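Local coordinates for protein triacylglycerol lipase (Clostridium botulinum, PDB 5AH1) that is a zinc-binding alpha/beta-hydrolase that cleaves synthetic polyesters and, judging by its enzyme class, probably hydrolyses triacylglycerols, at residues A[59-64]-A[417-422]; A[223-228]-A[441-446]; A[179-184]-A[428-433]. All coordinates share one frame; numbering follows the deposited sequence. Where two conformers were deposited one is given.

Interaction 1 of 3, residues A[59-64]-A[417-422]; sequences KFPVEF and AMPRII
Pro61 and Pro419 bring two irregular chain segments together, their CA atoms 7.0 Å apart, the closest pair of CA atoms between 59-64 and 417-422. At that spacing the segments meet through side chains alone. The two pyrrolidine rings touch at their outer carbons, with Pro61 CG 4.1 Å from Pro419 CG. Proline suits both places because its rigid ring offers a compact apolar surface. Val62 then divides its two methyls between neighbours. Val62 CG1 lies 4.2 Å from Pro419 CG, while Val62 CG2 packs 4.0 Å from Met418 CE, the terminal methyl. The methionine reaches it by folding over: bends at chi2 (-61°) and chi3 (-70°) curl the thioether back, and the flexible, unbranched chain lets a buried residue follow the shape of the branched valine. All of this is van der Waals packing, shading from buried Met418 to exposed Pro61. The segment 417-422 leaves the end of strand 415-417, and backbone bonds from Met418 to Ser330 and from Ile421 to Thr332 keep it beside strand 327-331. On the other segment, Pro61 leans on Trp439 and Val62 on Phe446, both of helix 437-448, so the loop 59-64 bridges that helix and the end of the central sheet, with Trp331 touching Pro61 and Met418 alike.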
ATOM      1  N   LYS A  59     -17.404 -11.145  -2.569  1.00 14.71           N
ATOM      2  CA  LYS A  59     -18.461 -10.491  -3.331  1.00 15.43           C
ATOM      3  C   LYS A  59     -18.357  -8.976  -3.289  1.00 13.77           C
ATOM      4  O   LYS A  59     -18.337  -8.359  -2.212  1.00 14.16           O
ATOM      5  CB  LYS A  59     -19.824 -10.932  -2.814  1.00 19.39           C
ATOM      6  CG  LYS A  59     -20.050 -12.422  -2.939  1.00 23.64           C
ATOM      7  CD  LYS A  59     -21.411 -12.819  -2.400  1.00 27.49           C
ATOM      8  CE  LYS A  59     -21.697 -14.301  -2.614  1.00 30.35           C
ATOM      9  NZ  LYS A  59     -23.162 -14.585  -2.510  1.00 32.40           N
ATOM     10  N   PHE A  60     -18.302  -8.371  -4.472  1.00 13.76           N
ATOM     11  CA  PHE A  60     -18.254  -6.925  -4.543  1.00 13.17           C
ATOM     12  C   PHE A  60     -19.627  -6.423  -4.072  1.00 13.23           C
ATOM     13  O   PHE A  60     -20.652  -6.955  -4.484  1.00 14.00           O
ATOM     14  CB  PHE A  60     -17.908  -6.459  -5.952  1.00 12.94           C
ATOM     15  CG  PHE A  60     -17.631  -5.006  -6.029  1.00 12.36           C
ATOM     16  CD1 PHE A  60     -16.380  -4.521  -5.678  1.00 11.62           C
ATOM     17  CD2 PHE A  60     -18.614  -4.106  -6.408  1.00 11.94           C
ATOM     18  CE1 PHE A  60     -16.110  -3.167  -5.693  1.00 11.71           C
ATOM     19  CE2 PHE A  60     -18.349  -2.744  -6.433  1.00 12.12           C
ATOM     20  CZ  PHE A  60     -17.092  -2.280  -6.088  1.00 11.30           C
ATOM     21  N   PRO A  61     -19.662  -5.427  -3.180  1.00 12.85           N
ATOM     22  CA  PRO A  61     -20.902  -5.202  -2.417  1.00 13.31           C
ATOM     23  C   PRO A  61     -21.970  -4.323  -3.062  1.00 13.43           C
ATOM     24  O   PRO A  61     -23.099  -4.366  -2.595  1.00 14.73           O
ATOM     25  CB  PRO A  61     -20.396  -4.527  -1.147  1.00 13.86           C
ATOM     26  CG  PRO A  61     -19.202  -3.776  -1.614  1.00 13.14           C
ATOM     27  CD  PRO A  61     -18.530  -4.680  -2.600  1.00 13.37           C
ATOM     28  N   VAL A  62     -21.638  -3.543  -4.084  1.00 12.82           N
ATOM     29  CA  VAL A  62     -22.588  -2.573  -4.611  1.00 14.29           C
ATOM     30  C   VAL A  62     -22.539  -2.525  -6.125  1.00 14.09           C
ATOM     31  O   VAL A  62     -21.557  -2.919  -6.756  1.00 14.24           O
ATOM     32  CB  VAL A  62     -22.329  -1.147  -4.051  1.00 15.64           C
ATOM     33  CG1 VAL A  62     -22.453  -1.130  -2.537  1.00 16.92           C
ATOM     34  CG2 VAL A  62     -20.956  -0.643  -4.461  1.00 15.90           C
ATOM     35  N   GLU A  63     -23.643  -2.073  -6.697  1.00 14.61           N
ATOM     36  CA  GLU A  63     -23.678  -1.697  -8.101  1.00 15.65           C
ATOM     37  C   GLU A  63     -23.329  -0.220  -8.210  1.00 13.91           C
ATOM     38  O   GLU A  63     -23.509   0.559  -7.261  1.00 13.16           O
ATOM     39  CB  GLU A  63     -25.063  -1.958  -8.708  1.00 20.84           C
ATOM     40  CG  GLU A  63     -25.391  -3.441  -8.923  1.00 26.80           C
ATOM     41  CD  GLU A  63     -24.595  -4.084 -10.067  1.00 31.43           C
ATOM     42  OE1 GLU A  63     -24.529  -3.501 -11.179  1.00 33.23           O
ATOM     43  OE2 GLU A  63     -24.037  -5.184  -9.852  1.00 33.38           O
ATOM     44  N   PHE A  64     -22.806   0.167  -9.360  1.00 12.68           N
ATOM     45  CA  PHE A  64     -22.517   1.566  -9.598  1.00 11.63           C
ATOM     46  C   PHE A  64     -23.818   2.372  -9.516  1.00 11.02           C
ATOM     47  O   PHE A  64     -24.875   1.899  -9.946  1.00 10.71           O
ATOM     48  CB  PHE A  64     -21.843   1.774 -10.959  1.00 11.84           C
ATOM     49  CG  PHE A  64     -21.320   3.162 -11.137  1.00 11.83           C
ATOM     50  CD1 PHE A  64     -20.089   3.518 -10.604  1.00 12.35           C
ATOM     51  CD2 PHE A  64     -22.072   4.129 -11.780  1.00 11.96           C
ATOM     52  CE1 PHE A  64     -19.611   4.811 -10.723  1.00 12.50           C
ATOM     53  CE2 PHE A  64     -21.598   5.425 -11.895  1.00 12.62           C
ATOM     54  CZ  PHE A  64     -20.366   5.761 -11.359  1.00 12.47           C
ATOM     55  N   ALA A 417     -16.073   6.173   1.479  1.00  8.44           N
ATOM     56  CA  ALA A 417     -15.675   5.069   2.351  1.00  9.42           C
ATOM     57  C   ALA A 417     -16.629   3.896   2.129  1.00  8.72           C
ATOM     58  O   ALA A 417     -17.810   3.957   2.466  1.00  9.49           O
ATOM     59  CB  ALA A 417     -15.646   5.512   3.816  1.00 10.22           C
ATOM     60  N   MET A 418     -16.104   2.843   1.509  1.00  8.90           N
ATOM     61  CA  MET A 418     -16.939   1.774   0.974  1.00 10.00           C
ATOM     62  C   MET A 418     -17.271   0.735   2.056  1.00 10.26           C
ATOM     63  O   MET A 418     -16.668   0.728   3.132  1.00 10.50           O
ATOM     64  CB  MET A 418     -16.244   1.160  -0.255  1.00  9.77           C
ATOM     65  CG  MET A 418     -15.910   2.203  -1.315  1.00 10.77           C
ATOM     66  SD  MET A 418     -17.374   3.050  -1.977  1.00 11.18           S
ATOM     67  CE  MET A 418     -18.141   1.739  -2.928  1.00 12.87           C
ATOM     68  N   PRO A 419     -18.250  -0.142   1.783  1.00 10.12           N
ATOM     69  CA  PRO A 419     -18.693  -1.091   2.808  1.00 10.82           C
ATOM     70  C   PRO A 419     -17.550  -1.966   3.335  1.00 10.28           C
ATOM     71  O   PRO A 419     -16.787  -2.519   2.551  1.00 10.44           O
ATOM     72  CB  PRO A 419     -19.780  -1.906   2.077  1.00 12.47           C
ATOM     73  CG  PRO A 419     -20.336  -0.954   1.097  1.00 13.02           C
ATOM     74  CD  PRO A 419     -19.138  -0.178   0.606  1.00 11.05           C
ATOM     75  N   ARG A 420     -17.443  -2.087   4.652  1.00 10.08           N
ATOM     76  CA  ARG A 420     -16.303  -2.760   5.265  1.00  9.91           C
ATOM     77  C   ARG A 420     -16.176  -4.202   4.791  1.00  9.70           C
ATOM     78  O   ARG A 420     -17.170  -4.919   4.696  1.00 11.71           O
ATOM     79  CB  ARG A 420     -16.417  -2.724   6.793  1.00 10.70           C
ATOM     80  CG  ARG A 420     -15.201  -3.322   7.497  1.00 11.71           C
ATOM     81  CD  ARG A 420     -15.125  -2.990   8.986  1.00 11.79           C
ATOM     82  NE  ARG A 420     -14.902  -1.573   9.207  1.00 11.04           N
ATOM     83  CZ  ARG A 420     -14.489  -1.049  10.350  1.00 11.80           C
ATOM     84  NH1 ARG A 420     -14.221  -1.832  11.379  1.00 11.72           N
ATOM     85  NH2 ARG A 420     -14.319   0.254  10.457  1.00 11.85           N
ATOM     86  N   ILE A 421     -14.937  -4.623   4.535  1.00  8.85           N
ATOM     87  CA  ILE A 421     -14.661  -5.981   4.099  1.00  9.64           C
ATOM     88  C   ILE A 421     -14.320  -6.782   5.343  1.00  9.48           C
ATOM     89  O   ILE A 421     -13.153  -6.888   5.744  1.00 10.30           O
ATOM     90  CB  ILE A 421     -13.530  -6.035   3.041  1.00  9.34           C
ATOM     91  CG1 ILE A 421     -13.771  -5.022   1.908  1.00  9.88           C
ATOM     92  CG2 ILE A 421     -13.408  -7.447   2.494  1.00  9.91           C
ATOM     93  CD1 ILE A 421     -12.621  -4.979   0.874  1.00 10.17           C
ATOM     94  N   ILE A 422     -15.353  -7.300   5.995  1.00 10.81           N
ATOM     95  CA  ILE A 422     -15.178  -8.025   7.247  1.00 11.25           C
ATOM     96  C   ILE A 422     -14.656  -9.453   7.019  1.00 11.50           C
ATOM     97  O   ILE A 422     -14.654  -9.966   5.894  1.00 11.63           O
ATOM     98  CB  ILE A 422     -16.474  -8.060   8.083  1.00 13.80           C
ATOM     99  CG1 ILE A 422     -17.601  -8.727   7.298  1.00 15.29           C
ATOM    100  CG2 ILE A 422     -16.872  -6.641   8.505  1.00 15.30           C
ATOM    101  CD1 ILE A 422     -18.854  -8.959   8.096  1.00 16.46           C
TER

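Interaction 2 of 3, residues A[223-228]-A[441-446]; sequences SVSTIS and MDYASF
Ser225 and Tyr443 join strand 221-227 to helix 437-448 through one short hydrogen bond, Ser225 OG to Tyr443 OH at 2.5 Å; either hydroxyl could be the donor. This is where the contact is tight. The serine oxygen arrives at the edge of the phenol ring, near its plane, and Ser225 CB follows in the plane itself, 3.3 Å from Tyr443 OH and 3.9 Å from Tyr443 CE2. With its CG anti to the backbone N (chi1 -166°), the tyrosine extends from the helix to the strand, spanning a gap in which the closest CA atoms, those of Ser225 and Tyr443, are still 10.2 Å apart. Serine fits here because its short side chain lets the ring edge come close and gives the buried phenol a polar partner. Trp331 NE1 is a second hydrogen-bond partner of Tyr443 OH, so the phenol oxygen is gripped from two neighbouring strands. Away from this bond the two segments draw apart: Ile227 CD1 stays 5.2 Å from Tyr443 CE2, and Asp442 lies on the exposed side of the helix. Phe60 and Trp439 pack round the same tyrosine ring, and Phe329 of strand 327-331 touches both Ser225 and Tyr443. The contact thus lies between the parallel sheet and a helix on one of its faces, while Val224 turns away from that helix to pack on helix 183-197.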
ATOM      1  N   SER A 223      -9.057   8.462 -10.470  1.00  8.51           N
ATOM      2  CA  SER A 223      -9.439   7.969  -9.168  1.00  8.29           C
ATOM      3  C   SER A 223      -8.258   7.389  -8.429  1.00  8.10           C
ATOM      4  O   SER A 223      -7.299   6.910  -9.023  1.00  8.37           O
ATOM      5  CB  SER A 223     -10.540   6.911  -9.290  1.00  9.03           C
ATOM      6  OG  SER A 223     -10.049   5.695  -9.818  1.00  8.98           O
ATOM      7  N   VAL A 224      -8.391   7.437  -7.112  1.00  7.61           N
ATOM      8  CA  VAL A 224      -7.465   6.858  -6.150  1.00  7.61           C
ATOM      9  C   VAL A 224      -8.272   5.941  -5.241  1.00  6.87           C
ATOM     10  O   VAL A 224      -9.225   6.377  -4.605  1.00  8.49           O
ATOM     11  CB  VAL A 224      -6.810   7.974  -5.309  1.00  7.39           C
ATOM     12  CG1 VAL A 224      -6.161   7.438  -4.026  1.00  8.27           C
ATOM     13  CG2 VAL A 224      -5.812   8.724  -6.155  1.00  7.87           C
ATOM     14  N   SER A 225      -7.908   4.662  -5.209  1.00  7.43           N
ATOM     15  CA  SER A 225      -8.562   3.680  -4.358  1.00  7.40           C
ATOM     16  C   SER A 225      -7.539   3.099  -3.403  1.00  6.82           C
ATOM     17  O   SER A 225      -6.523   2.552  -3.850  1.00  8.09           O
ATOM     18  CB  SER A 225      -9.159   2.546  -5.185  1.00  7.83           C
ATOM     19  OG  SER A 225     -10.210   2.984  -6.015  1.00  8.11           O
ATOM     20  N   THR A 226      -7.801   3.236  -2.102  1.00  7.26           N
ATOM     21  CA  THR A 226      -6.952   2.637  -1.072  1.00  7.35           C
ATOM     22  C   THR A 226      -7.651   1.408  -0.510  1.00  6.88           C
ATOM     23  O   THR A 226      -8.866   1.402  -0.330  1.00  8.45           O
ATOM     24  CB  THR A 226      -6.562   3.647   0.051  1.00  7.06           C
ATOM     25  OG1 THR A 226      -7.676   3.934   0.909  1.00  7.84           O
ATOM     26  CG2 THR A 226      -6.031   4.929  -0.533  1.00  7.15           C
ATOM     27  N   ILE A 227      -6.872   0.349  -0.291  1.00  6.79           N
ATOM     28  CA  ILE A 227      -7.369  -0.922   0.214  1.00  7.17           C
ATOM     29  C   ILE A 227      -6.457  -1.322   1.372  1.00  6.48           C
ATOM     30  O   ILE A 227      -5.263  -1.514   1.186  1.00  7.66           O
ATOM     31  CB  ILE A 227      -7.363  -2.019  -0.879  1.00  7.57           C
ATOM     32  CG1 ILE A 227      -8.156  -1.595  -2.116  1.00  9.01           C
ATOM     33  CG2 ILE A 227      -7.901  -3.325  -0.298  1.00  7.95           C
ATOM     34  CD1 ILE A 227      -8.109  -2.643  -3.237  1.00  9.41           C
ATOM     35  N   SER A 228      -7.033  -1.426   2.563  1.00  6.80           N
ATOM     36  CA  SER A 228      -6.276  -1.802   3.763  1.00  8.11           C
ATOM     37  C   SER A 228      -5.147  -0.819   4.070  1.00  7.61           C
ATOM     38  O   SER A 228      -4.092  -1.190   4.599  1.00  8.83           O
ATOM     39  CB  SER A 228      -5.682  -3.205   3.615  1.00  8.79           C
ATOM     40  OG  SER A 228      -6.625  -4.136   3.106  1.00  9.23           O
ATOM     41  N   MET A 441     -12.576  -7.746 -10.756  1.00 11.77           N
ATOM     42  CA  MET A 441     -13.193  -7.524 -12.062  1.00 12.20           C
ATOM     43  C   MET A 441     -14.434  -6.635 -11.934  1.00 11.36           C
ATOM     44  O   MET A 441     -14.638  -5.719 -12.739  1.00 11.72           O
ATOM     45  CB  MET A 441     -13.492  -8.863 -12.742  1.00 15.81           C
ATOM     46  CG  MET A 441     -12.180  -9.540 -13.200  1.00 19.68           C
ATOM     47  SD  MET A 441     -12.342 -11.088 -14.046  1.00 24.73           S
ATOM     48  CE  MET A 441     -12.822 -12.113 -12.684  1.00 24.39           C
ATOM     49  N   ASP A 442     -15.244  -6.888 -10.909  1.00 10.84           N
ATOM     50  CA  ASP A 442     -16.408  -6.056 -10.653  1.00 11.55           C
ATOM     51  C   ASP A 442     -16.009  -4.641 -10.268  1.00 10.15           C
ATOM     52  O   ASP A 442     -16.687  -3.691 -10.636  1.00 10.46           O
ATOM     53  CB  ASP A 442     -17.305  -6.670  -9.570  1.00 12.89           C
ATOM     54  CG  ASP A 442     -18.113  -7.853 -10.079  1.00 16.42           C
ATOM     55  OD1 ASP A 442     -18.147  -8.084 -11.309  1.00 17.69           O
ATOM     56  OD2 ASP A 442     -18.713  -8.553  -9.235  1.00 17.45           O
ATOM     57  N   TYR A 443     -14.910  -4.483  -9.531  1.00  9.23           N
ATOM     58  CA  TYR A 443     -14.475  -3.140  -9.163  1.00  9.20           C
ATOM     59  C   TYR A 443     -13.983  -2.387 -10.389  1.00  8.57           C
ATOM     60  O   TYR A 443     -14.247  -1.196 -10.532  1.00  9.31           O
ATOM     61  CB  TYR A 443     -13.375  -3.165  -8.104  1.00  8.88           C
ATOM     62  CG  TYR A 443     -13.100  -1.830  -7.442  1.00  8.85           C
ATOM     63  CD1 TYR A 443     -14.117  -0.912  -7.197  1.00  9.09           C
ATOM     64  CD2 TYR A 443     -11.824  -1.505  -7.012  1.00  9.53           C
ATOM     65  CE1 TYR A 443     -13.868   0.282  -6.566  1.00  8.86           C
ATOM     66  CE2 TYR A 443     -11.577  -0.308  -6.373  1.00  8.75           C
ATOM     67  CZ  TYR A 443     -12.595   0.579  -6.154  1.00  8.74           C
ATOM     68  OH  TYR A 443     -12.383   1.771  -5.486  1.00  9.36           O
ATOM     69  N   ALA A 444     -13.267  -3.078 -11.274  1.00  9.15           N
ATOM     70  CA  ALA A 444     -12.799  -2.437 -12.503  1.00  9.57           C
ATOM     71  C   ALA A 444     -14.001  -1.949 -13.307  1.00  9.17           C
ATOM     72  O   ALA A 444     -13.979  -0.850 -13.845  1.00 10.10           O
ATOM     73  CB  ALA A 444     -11.962  -3.387 -13.340  1.00 10.03           C
ATOM     74  N   SER A 445     -15.028  -2.786 -13.405  0.68 10.71           N
ATOM     75  CA  SER A 445     -16.260  -2.396 -14.100  0.68 10.95           C
ATOM     76  C   SER A 445     -16.864  -1.148 -13.437  0.68  9.96           C
ATOM     77  O   SER A 445     -17.236  -0.182 -14.116  0.68 11.30           O
ATOM     78  CB  SER A 445     -17.277  -3.535 -14.106  0.68 11.69           C
ATOM     79  OG  SER A 445     -16.837  -4.620 -14.910  0.68 12.83           O
ATOM     80  N   PHE A 446     -16.942  -1.161 -12.108  1.00 10.27           N
ATOM     81  CA  PHE A 446     -17.465  -0.038 -11.340  1.00 10.03           C
ATOM     82  C   PHE A 446     -16.703   1.240 -11.713  1.00  9.89           C
ATOM     83  O   PHE A 446     -17.311   2.252 -12.055  1.00 10.07           O
ATOM     84  CB  PHE A 446     -17.354  -0.383  -9.842  1.00  9.86           C
ATOM     85  CG  PHE A 446     -17.860   0.690  -8.892  1.00 10.37           C
ATOM     86  CD1 PHE A 446     -17.056   1.755  -8.528  1.00 10.47           C
ATOM     87  CD2 PHE A 446     -19.122   0.593  -8.330  1.00 10.51           C
ATOM     88  CE1 PHE A 446     -17.504   2.721  -7.636  1.00 12.36           C
ATOM     89  CE2 PHE A 446     -19.573   1.552  -7.437  1.00 11.46           C
ATOM     90  CZ  PHE A 446     -18.765   2.614  -7.086  1.00 12.26           C
TER

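Interaction 3 of 3, residues A[179-184]-A[428-433]; sequences IGHSMG and DIVGTF. With K (potassium ion), chain C.
Val430 sets a methyl on the imidazole of His181, its CG1 3.7 Å from the ring centroid and only 14° off the normal, a CH-pi contact over the face. Ile429 adds a second methyl from an oblique direction, with CG2 3.5 Å from His181 NE2. Branched aliphatic residues suit this place because each presents a methyl close to its backbone, enough to meet the ring across an 8.0 Å separation of the His181 and Val430 CA atoms. A chi1 of 176° carries the imidazole out opposite the main-chain nitrogen, toward the two methyls. Both of its nitrogens are bonded beyond the two segments: ND1 to Tyr99 OH and NE2 to the backbone O of His426. These bonds fix the ring's rotation and hold its face to the valine. His181 also precedes Ser182 in the Gly-X-Ser-X-Gly pattern expected for a nucleophile elbow, a sharp turn from strand to helix, which Gly184 N closes with a 2.8 Å bond to His181 O. Behind the valine, Gly431 N returns to Asp428 O at 2.9 Å, and Asp428 OD1 accepts Phe433 N through its anti lone pair, at 3.0 Å. The same carboxylate chelates potassium, OD1 at 2.6 Å and OD2 at 2.5 Å from the ion; Pro351, Asp425 and three waters complete the site. The chemistry therefore comes in layers: an apolar cushion against a histidine with its polar atoms satisfied, and behind it an ion whose positive charge would probably offset the negative charge of the two carboxylates, Asp425 and Asp428, gathered round it.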
ATOM      1  N   ILE A 179      -4.877   2.099  -7.902  1.00  7.39           N
ATOM      2  CA  ILE A 179      -5.335   1.252  -6.809  1.00  7.67           C
ATOM      3  C   ILE A 179      -4.131   0.839  -5.986  1.00  7.81           C
ATOM      4  O   ILE A 179      -3.202   0.235  -6.522  1.00  8.33           O
ATOM      5  CB  ILE A 179      -6.092  -0.008  -7.321  1.00  8.66           C
ATOM      6  CG1 ILE A 179      -7.294   0.384  -8.188  1.00  9.25           C
ATOM      7  CG2 ILE A 179      -6.528  -0.876  -6.155  1.00  9.54           C
ATOM      8  CD1 ILE A 179      -8.120  -0.778  -8.746  1.00 10.23           C
ATOM      9  N   GLY A 180      -4.174   1.152  -4.697  1.00  7.61           N
ATOM     10  CA  GLY A 180      -3.047   0.904  -3.822  1.00  7.88           C
ATOM     11  C   GLY A 180      -3.443   0.147  -2.580  1.00  7.60           C
ATOM     12  O   GLY A 180      -4.353   0.546  -1.869  1.00  9.12           O
ATOM     13  N   HIS A 181      -2.731  -0.944  -2.306  1.00  7.25           N
ATOM     14  CA  HIS A 181      -2.984  -1.765  -1.124  1.00  6.76           C
ATOM     15  C   HIS A 181      -1.985  -1.401  -0.045  1.00  6.97           C
ATOM     16  O   HIS A 181      -0.810  -1.155  -0.332  1.00  7.10           O
ATOM     17  CB  HIS A 181      -2.877  -3.246  -1.474  1.00  7.69           C
ATOM     18  CG  HIS A 181      -3.020  -4.160  -0.299  1.00  7.73           C
ATOM     19  ND1 HIS A 181      -1.951  -4.838   0.255  1.00  8.05           N
ATOM     20  CD2 HIS A 181      -4.094  -4.459   0.470  1.00  8.60           C
ATOM     21  CE1 HIS A 181      -2.378  -5.565   1.271  1.00  8.14           C
ATOM     22  NE2 HIS A 181      -3.673  -5.344   1.428  1.00  8.64           N
ATOM     23  N   SER A 182      -2.416  -1.413   1.210  0.50  7.19           N
ATOM     24  CA  SER A 182      -1.474  -1.199   2.303  0.50  7.69           C
ATOM     25  C   SER A 182      -0.858   0.183   2.082  0.50  7.23           C
ATOM     26  O   SER A 182      -1.548   1.129   1.709  0.50  7.10           O
ATOM     27  CB  SER A 182      -0.435  -2.354   2.337  0.50  8.82           C
ATOM     28  OG  SER A 182       0.758  -2.013   3.030  0.50  9.84           O
ATOM     29  N   MET A 183       0.440   0.292   2.316  1.00  7.39           N
ATOM     30  CA  MET A 183       1.187   1.515   2.075  1.00  8.47           C
ATOM     31  C   MET A 183       1.030   2.062   0.643  1.00  7.18           C
ATOM     32  O   MET A 183       1.211   3.262   0.403  1.00  7.88           O
ATOM     33  CB  MET A 183       2.665   1.264   2.352  1.00  9.15           C
ATOM     34  CG  MET A 183       3.487   2.516   2.499  1.00  9.73           C
ATOM     35  SD  MET A 183       5.226   2.096   2.705  1.00  9.22           S
ATOM     36  CE  MET A 183       5.841   3.747   2.993  1.00  9.71           C
ATOM     37  N   GLY A 184       0.685   1.197  -0.306  1.00  7.17           N
ATOM     38  CA  GLY A 184       0.413   1.632  -1.669  1.00  6.88           C
ATOM     39  C   GLY A 184      -0.645   2.733  -1.745  1.00  6.14           C
ATOM     40  O   GLY A 184      -0.533   3.618  -2.574  1.00  7.03           O
ATOM     41  N   ASP A 428      -5.358 -11.279   2.746  1.00  9.19           N
ATOM     42  CA  ASP A 428      -6.441 -12.007   2.075  1.00  9.57           C
ATOM     43  C   ASP A 428      -7.020 -11.210   0.913  1.00  8.60           C
ATOM     44  O   ASP A 428      -7.426 -11.785  -0.107  1.00  9.54           O
ATOM     45  CB  ASP A 428      -7.598 -12.271   3.034  1.00  9.76           C
ATOM     46  CG  ASP A 428      -7.285 -13.311   4.104  1.00  9.71           C
ATOM     47  OD1 ASP A 428      -6.360 -14.139   3.909  1.00 12.18           O
ATOM     48  OD2 ASP A 428      -7.977 -13.300   5.152  1.00 10.15           O
ATOM     49  N   ILE A 429      -7.115  -9.895   1.073  1.00  9.08           N
ATOM     50  CA  ILE A 429      -7.765  -9.055   0.069  1.00  9.00           C
ATOM     51  C   ILE A 429      -6.957  -8.939  -1.224  1.00  9.35           C
ATOM     52  O   ILE A 429      -7.499  -8.535  -2.254  1.00  9.86           O
ATOM     53  CB  ILE A 429      -8.120  -7.647   0.650  1.00  9.46           C
ATOM     54  CG1 ILE A 429      -8.995  -6.816  -0.307  1.00 10.04           C
ATOM     55  CG2 ILE A 429      -6.833  -6.888   1.059  1.00  8.59           C
ATOM     56  CD1 ILE A 429     -10.309  -7.484  -0.720  1.00 10.46           C
ATOM     57  N   VAL A 430      -5.667  -9.280  -1.177  1.00  8.77           N
ATOM     58  CA  VAL A 430      -4.869  -9.383  -2.401  1.00  8.84           C
ATOM     59  C   VAL A 430      -4.582 -10.854  -2.761  1.00 10.11           C
ATOM     60  O   VAL A 430      -3.673 -11.142  -3.553  1.00 11.02           O
ATOM     61  CB  VAL A 430      -3.560  -8.544  -2.341  1.00  9.63           C
ATOM     62  CG1 VAL A 430      -3.889  -7.077  -2.248  1.00 10.28           C
ATOM     63  CG2 VAL A 430      -2.659  -8.954  -1.174  1.00 10.79           C
ATOM     64  N   GLY A 431      -5.387 -11.774  -2.231  1.00 10.97           N
ATOM     65  CA  GLY A 431      -5.344 -13.162  -2.683  1.00 11.06           C
ATOM     66  C   GLY A 431      -4.464 -14.096  -1.878  1.00 11.32           C
ATOM     67  O   GLY A 431      -4.317 -15.269  -2.224  1.00 12.06           O
ATOM     68  N   THR A 432      -3.892 -13.583  -0.795  1.00 12.03           N
ATOM     69  CA  THR A 432      -3.000 -14.333   0.079  1.00 12.36           C
ATOM     70  C   THR A 432      -3.610 -14.360   1.497  1.00 12.40           C
ATOM     71  O   THR A 432      -3.184 -13.613   2.384  1.00 11.36           O
ATOM     72  CB  THR A 432      -1.608 -13.671   0.064  1.00 12.36           C
ATOM     73  OG1 THR A 432      -1.088 -13.728  -1.276  1.00 13.60           O
ATOM     74  CG2 THR A 432      -0.627 -14.371   0.997  1.00 12.89           C
ATOM     75  N   PHE A 433      -4.612 -15.211   1.739  1.00 12.14           N
ATOM     76  CA  PHE A 433      -5.110 -16.241   0.822  1.00 13.23           C
ATOM     77  C   PHE A 433      -6.616 -16.083   0.671  1.00 13.35           C
ATOM     78  O   PHE A 433      -7.356 -16.132   1.650  1.00 14.41           O
ATOM     79  CB  PHE A 433      -4.768 -17.620   1.384  1.00 14.37           C
ATOM     80  CG  PHE A 433      -3.292 -17.841   1.555  1.00 15.46           C
ATOM     81  CD1 PHE A 433      -2.478 -18.053   0.448  1.00 15.88           C
ATOM     82  CD2 PHE A 433      -2.714 -17.817   2.811  1.00 16.51           C
ATOM     83  CE1 PHE A 433      -1.120 -18.239   0.593  1.00 16.75           C
ATOM     84  CE2 PHE A 433      -1.356 -18.012   2.961  1.00 16.52           C
ATOM     85  CZ  PHE A 433      -0.559 -18.217   1.843  1.00 17.27           C
TER
HETATM   86  K     K C1456      -6.768 -15.161   6.234  1.00 12.62           K
HETATM   87  O   HOH W   1      -7.757 -16.663   4.417  1.00 21.68           O
HETATM   88  O   HOH W   2      -6.775 -17.173   7.609  1.00 16.39           O
HETATM   89  O   HOH W   3      -4.648 -16.230   5.694  1.00 16.11           O

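Interactions 2 and 3 are buried and reach neighbouring strands of one parallel sheet, 221-227 and 176-181, joined by the backbone hydrogen bond from Gly180 N to Ser225 O. Interaction 1 is partly buried; its centre lies about 19 Å from the centre of the chain, against about 13 Å and 7 Å for those of interactions 2 and 3. Its loop 59-64 reaches interaction 2, with Phe60 CE1 3.4 Å from Tyr443 CD1, and its Ile421 packs on Ile429 of interaction 3. Chemistry follows place: apolar packing of proline, valine and methionine near the surface, a hydroxyl pair between sheet and helix, and a methyl-on-imidazole contact beside the presumed nucleophile turn, backed by an ion-bound loop.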